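Local coordinates for rhamnose ABC transporter, periplasmic rhamnose-binding protein (Kribbella flavida, PDB 4KVF) that probably binds a carbohydrate, presumably rhamnose, as the extracytoplasmic solute-binding component of an ABC transporter, at residues A34-G39 / A291-K296; G305-A310 / E315-A320. All coordinates share one frame; numbering follows the deposited sequence.

Contact 1: residues A34-G39 / A291-K296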
loop_
_atom_site.group_PDB
_atom_site.type_symbol
_atom_site.label_atom_id
_atom_site.label_comp_id
_atom_site.label_asym_id
_atom_site.label_seq_id
_atom_site.Cartn_x
_atom_site.Cartn_y
_atom_site.Cartn_z
ATOM N N ALA A 34 8.905 23.541 -16.576
ATOM C CA ALA A 34 7.576 23.775 -17.123
ATOM C C ALA A 34 6.593 23.951 -15.974
ATOM O O ALA A 34 6.617 23.184 -15.007
ATOM C CB ALA A 34 7.147 22.615 -18.011
ATOM N N PRO A 35 5.711 24.958 -16.074
ATOM C CA PRO A 35 4.724 25.160 -15.006
ATOM C C PRO A 35 3.618 24.110 -15.011
ATOM O O PRO A 35 3.166 23.699 -16.083
ATOM C CB PRO A 35 4.147 26.545 -15.319
ATOM C CG PRO A 35 4.352 26.714 -16.795
ATOM C CD PRO A 35 5.633 25.995 -17.118
ATOM N N LEU A 36 3.190 23.675 -13.827
ATOM C CA LEU A 36 2.044 22.788 -13.725
ATOM C C LEU A 36 0.833 23.541 -14.263
ATOM O O LEU A 36 0.574 24.680 -13.865
ATOM C CB LEU A 36 1.816 22.357 -12.269
ATOM C CG LEU A 36 1.698 20.868 -11.915
ATOM C CD1 LEU A 36 2.698 20.019 -12.675
ATOM C CD2 LEU A 36 1.916 20.684 -10.420
ATOM N N LYS A 37 0.121 22.917 -15.198
ATOM C CA LYS A 37 -1.066 23.514 -15.813
ATOM C C LYS A 37 -2.249 23.534 -14.849
ATOM O O LYS A 37 -2.457 22.582 -14.093
ATOM C CB LYS A 37 -1.479 22.726 -17.062
ATOM C CG LYS A 37 -0.500 22.757 -18.226
ATOM C CD LYS A 37 -0.976 21.792 -19.318
ATOM C CE LYS A 37 0.041 21.601 -20.440
ATOM N NZ LYS A 37 -0.420 20.578 -21.431
ATOM N N GLU A 38 -3.033 24.612 -14.895
ATOM C CA GLU A 38 -4.289 24.679 -14.156
ATOM C C GLU A 38 -5.421 24.072 -14.982
ATOM O O GLU A 38 -5.303 23.924 -16.198
ATOM C CB GLU A 38 -4.634 26.130 -13.800
ATOM C CG GLU A 38 -3.673 26.770 -12.827
ATOM C CD GLU A 38 -3.968 28.240 -12.585
ATOM O OE1 GLU A 38 -4.675 28.860 -13.409
ATOM O OE2 GLU A 38 -3.483 28.778 -11.568
ATOM N N GLY A 39 -6.518 23.723 -14.317
ATOM C CA GLY A 39 -7.710 23.260 -15.005
ATOM C C GLY A 39 -7.639 21.849 -15.565
ATOM O O GLY A 39 -8.476 21.462 -16.391
ATOM N N ALA A 291 1.777 13.474 -9.923
ATOM C CA ALA A 291 2.527 12.776 -10.956
ATOM C C ALA A 291 1.829 12.947 -12.309
ATOM O O ALA A 291 2.463 13.242 -13.331
ATOM C CB ALA A 291 2.628 11.289 -10.607
ATOM N N GLY A 292 0.516 12.770 -12.291
ATOM C CA GLY A 292 -0.289 12.899 -13.496
ATOM C C GLY A 292 -0.196 14.312 -14.049
ATOM O O GLY A 292 -0.045 14.522 -15.254
ATOM N N ALA A 293 -0.287 15.290 -13.161
ATOM C CA ALA A 293 -0.198 16.688 -13.570
ATOM C C ALA A 293 1.172 17.015 -14.129
ATOM O O ALA A 293 1.279 17.767 -15.102
ATOM C CB ALA A 293 -0.528 17.612 -12.408
ATOM N N ALA A 294 2.222 16.458 -13.517
ATOM C CA ALA A 294 3.579 16.674 -13.993
ATOM C C ALA A 294 3.736 16.097 -15.378
ATOM O O ALA A 294 4.377 16.700 -16.226
ATOM C CB ALA A 294 4.613 16.051 -13.048
ATOM N N LEU A 295 3.145 14.926 -15.605
ATOM C CA LEU A 295 3.203 14.304 -16.934
ATOM C C LEU A 295 2.495 15.164 -17.982
ATOM O O LEU A 295 3.033 15.429 -19.063
ATOM C CB LEU A 295 2.581 12.905 -16.895
ATOM C CG LEU A 295 3.467 11.853 -16.219
ATOM C CD1 LEU A 295 2.622 10.674 -15.793
ATOM C CD2 LEU A 295 4.563 11.394 -17.177
ATOM N N LYS A 296 1.287 15.594 -17.651
ATOM C CA LYS A 296 0.461 16.372 -18.587
ATOM C C LYS A 296 1.038 17.756 -18.862
ATOM O O LYS A 296 0.844 18.315 -19.944
ATOM C CB LYS A 296 -0.978 16.477 -18.064
ATOM C CG LYS A 296 -1.982 17.075 -19.043
ATOM C CD LYS A 296 -2.099 16.235 -20.306
ATOM C CE LYS A 296 -3.069 16.868 -21.297
ATOM N NZ LYS A 296 -2.979 16.224 -22.638
#
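Leu36 and Lys37 meet the last turn of helix 281-296, at Ala293, Ala294 and Lys296. The 34-39 backbone is irregular and mostly extended as it leads into strand 41-45, and it forms no backbone-to-backbone hydrogen bond with the helix. The closest CA atoms are those of Leu36 and Ala294, 6.3 Å apart. The helix keeps its i to i-4 bonding to its end, with Lys296 N bonded to Gly292 O at 2.9 Å.

Leu36 does the apolar work. Its first torsion lies off the staggered positions (chi1 -127°), and from there the isobutyl group leans over the helix. CG packs against Ala293 CB at 4.0 Å, while CD1 rests on the peptide between Ala293 and Ala294, 3.6 Å from Ala293 O. CD1 also approaches Ala294 CB more distantly, at 4.4 Å. The small side chain of Ala293, which points at the loop, probably lets the leucine come this near the helix backbone.

Lys37 reaches out with its chain extended beyond CG, and its ammonium meets the helix end: NZ donates to Lys296 O at 3.0 Å, tilted 29° from the carbonyl plane. CE lies 3.4 Å from the same oxygen. Just beyond the helix, Ser297 OG is hydrogen-bonded to both Lys37 N and Ala293 O, a second polar tie between loop and helix.

A positive group set against a C-terminal carbonyl should be favoured by the partial negative charge of that helix end. The two lysine ammonium groups come within 5.2 Å, but Lys296 NZ is in a salt bridge with Asp121, which probably offsets their repulsion. Apolar packing by Leu36 and the Lys37 bond to Lys296 O thus act together with the Ser297 bridge, so the loop's hold on the helix end is probably partly electrostatic.

Contact 2: residues G305-A310 / E315-A320; sequences GEKFKA and EYTVGA
Phe308 and Tyr316 face each other as a hydrogen-bonded pair in the two-stranded antiparallel beta hairpin 307-309/315-317. Both side chains leave the face turned to helix 281-296 and strand 323-325, with their long directions at a slant to one another. With CG between the backbone N and the carbonyl carbon (chi1 68°), the Phe308 ring swings beneath the neighbouring strand, where CE1 lies 3.6 Å from Tyr316 CB, and it also packs on Ala291 of the helix. The tyrosine ring instead extends toward Ala310, whose CB is 3.9 Å from CD2, and its OH is hydrogen-bonded to Leu326 O. Replacing Phe308 with a serine would probably open a gap between Tyr316 CB and Ala291, leaving the hairpin less firmly seated on the helix.

Lys307, Lys309, Glu315 and Thr317 occupy the other, exposed face. Lys307 and Thr317 run side by side, with CG 3.4 Å from OG1. Glu315 slants between the two lysines without a salt bridge to either; Lys309 NZ is the nearer ammonium, 4.1 Å from OE2.

Beyond the strands, Val318 CG2 packs over Glu306 O at 3.5 Å, and that oxygen accepts a nearly linear bond from Val318 N at 2.8 Å.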
loop_
_atom_site.group_PDB
_atom_site.type_symbol
_atom_site.label_atom_id
_atom_site.label_comp_id
_atom_site.label_asym_id
_atom_site.label_seq_id
_atom_site.Cartn_x
_atom_site.Cartn_y
_atom_site.Cartn_z
ATOM N N GLY A 305 14.858 8.388 -13.228
ATOM C CA GLY A 305 15.777 9.434 -12.822
ATOM C C GLY A 305 15.214 10.840 -12.902
ATOM O O GLY A 305 15.830 11.781 -12.397
ATOM N N GLU A 306 14.063 10.986 -13.557
ATOM C CA GLU A 306 13.385 12.273 -13.651
ATOM C C GLU A 306 12.833 12.651 -12.280
ATOM O O GLU A 306 12.407 11.784 -11.516
ATOM C CB GLU A 306 12.241 12.199 -14.670
ATOM C CG GLU A 306 12.725 12.118 -16.108
ATOM C CD GLU A 306 11.584 12.066 -17.097
ATOM O OE1 GLU A 306 10.462 11.715 -16.676
ATOM O OE2 GLU A 306 11.809 12.382 -18.287
ATOM N N LYS A 307 12.852 13.944 -11.970
ATOM C CA LYS A 307 12.395 14.424 -10.666
ATOM C C LYS A 307 11.230 15.383 -10.817
ATOM O O LYS A 307 11.156 16.124 -11.795
ATOM C CB LYS A 307 13.535 15.120 -9.903
ATOM C CG LYS A 307 14.739 14.229 -9.579
ATOM C CD LYS A 307 15.822 14.949 -8.754
ATOM C CE LYS A 307 16.629 15.923 -9.612
ATOM N NZ LYS A 307 17.796 16.506 -8.879
ATOM N N PHE A 308 10.323 15.374 -9.841
ATOM C CA PHE A 308 9.247 16.356 -9.813
ATOM C C PHE A 308 8.805 16.629 -8.391
ATOM O O PHE A 308 9.120 15.871 -7.478
ATOM C CB PHE A 308 8.057 15.905 -10.662
ATOM C CG PHE A 308 7.327 14.717 -10.104
ATOM C CD1 PHE A 308 7.859 13.446 -10.220
ATOM C CD2 PHE A 308 6.100 14.872 -9.455
ATOM C CE1 PHE A 308 7.178 12.341 -9.705
ATOM C CE2 PHE A 308 5.426 13.781 -8.930
ATOM C CZ PHE A 308 5.969 12.508 -9.056
ATOM N N LYS A 309 8.093 17.738 -8.216
ATOM C CA LYS A 309 7.596 18.151 -6.915
ATOM C C LYS A 309 6.172 17.652 -6.767
ATOM O O LYS A 309 5.384 17.721 -7.710
ATOM C CB LYS A 309 7.609 19.680 -6.802
ATOM C CG LYS A 309 8.975 20.323 -6.918
ATOM C CD LYS A 309 9.926 19.795 -5.858
ATOM C CE LYS A 309 11.111 20.733 -5.675
ATOM N NZ LYS A 309 11.670 21.182 -6.980
ATOM N N ALA A 310 5.847 17.138 -5.583
ATOM C CA ALA A 310 4.497 16.656 -5.305
ATOM C C ALA A 310 3.916 17.293 -4.055
ATOM O O ALA A 310 3.567 16.600 -3.107
ATOM C CB ALA A 310 4.488 15.130 -5.177
ATOM N N GLU A 315 9.880 16.129 -2.949
ATOM C CA GLU A 315 10.395 15.789 -4.276
ATOM C C GLU A 315 10.465 14.283 -4.508
ATOM O O GLU A 315 10.832 13.504 -3.617
ATOM C CB GLU A 315 11.792 16.402 -4.481
ATOM C CG GLU A 315 12.311 16.305 -5.921
ATOM C CD GLU A 315 13.694 16.934 -6.085
ATOM O OE1 GLU A 315 14.592 16.639 -5.259
ATOM O OE2 GLU A 315 13.873 17.737 -7.025
ATOM N N TYR A 316 10.101 13.873 -5.718
ATOM C CA TYR A 316 10.142 12.470 -6.102
ATOM C C TYR A 316 11.079 12.237 -7.268
ATOM O O TYR A 316 11.207 13.088 -8.142
ATOM C CB TYR A 316 8.739 11.961 -6.433
ATOM C CG TYR A 316 8.009 11.628 -5.159
ATOM C CD1 TYR A 316 8.116 10.361 -4.596
ATOM C CD2 TYR A 316 7.312 12.602 -4.467
ATOM C CE1 TYR A 316 7.488 10.053 -3.401
ATOM C CE2 TYR A 316 6.681 12.312 -3.269
ATOM C CZ TYR A 316 6.763 11.026 -2.748
ATOM O OH TYR A 316 6.150 10.741 -1.550
ATOM N N THR A 317 11.753 11.090 -7.259
ATOM C CA THR A 317 12.547 10.673 -8.416
ATOM C C THR A 317 11.894 9.419 -8.995
ATOM O O THR A 317 11.644 8.450 -8.274
ATOM C CB THR A 317 13.995 10.356 -8.038
ATOM O OG1 THR A 317 14.631 11.517 -7.470
ATOM C CG2 THR A 317 14.789 9.917 -9.294
ATOM N N VAL A 318 11.590 9.447 -10.288
ATOM C CA VAL A 318 10.970 8.308 -10.948
ATOM C C VAL A 318 11.954 7.144 -10.970
ATOM O O VAL A 318 13.136 7.327 -11.280
ATOM C CB VAL A 318 10.574 8.665 -12.402
ATOM C CG1 VAL A 318 9.926 7.489 -13.082
ATOM C CG2 VAL A 318 9.635 9.867 -12.429
ATOM N N GLY A 319 11.479 5.950 -10.626
ATOM C CA GLY A 319 12.338 4.778 -10.634
ATOM C C GLY A 319 12.255 4.010 -11.942
ATOM O O GLY A 319 11.767 4.528 -12.949
ATOM N N ALA A 320 12.730 2.769 -11.939
ATOM C CA ALA A 320 12.688 1.952 -13.148
ATOM C C ALA A 320 11.246 1.733 -13.623
ATOM O O ALA A 320 10.324 1.590 -12.807
ATOM C CB ALA A 320 13.377 0.621 -12.908
#

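From the N terminus the chain passes through 34-39 and runs through five strands of one parallel sheet and all of the other before helix 281-296 returns to the first lobe of the two-lobed periplasmic-binding fold. Contact 1 thus closes a loop of about 250 residues, tying the approach to the first strand to a late helix. Contact 2 opens afterwards and closes the short hairpin loop, with four residues between its segments, so the two are in series and neither nests nor crosses; strand 323-325 then completes the first sheet. They meet at the helix end, where the N-terminal segment and the hairpin pack on neighbouring sides and both touch Ala294; Phe308 CE2 lies 3.7 Å from Ala291 CA.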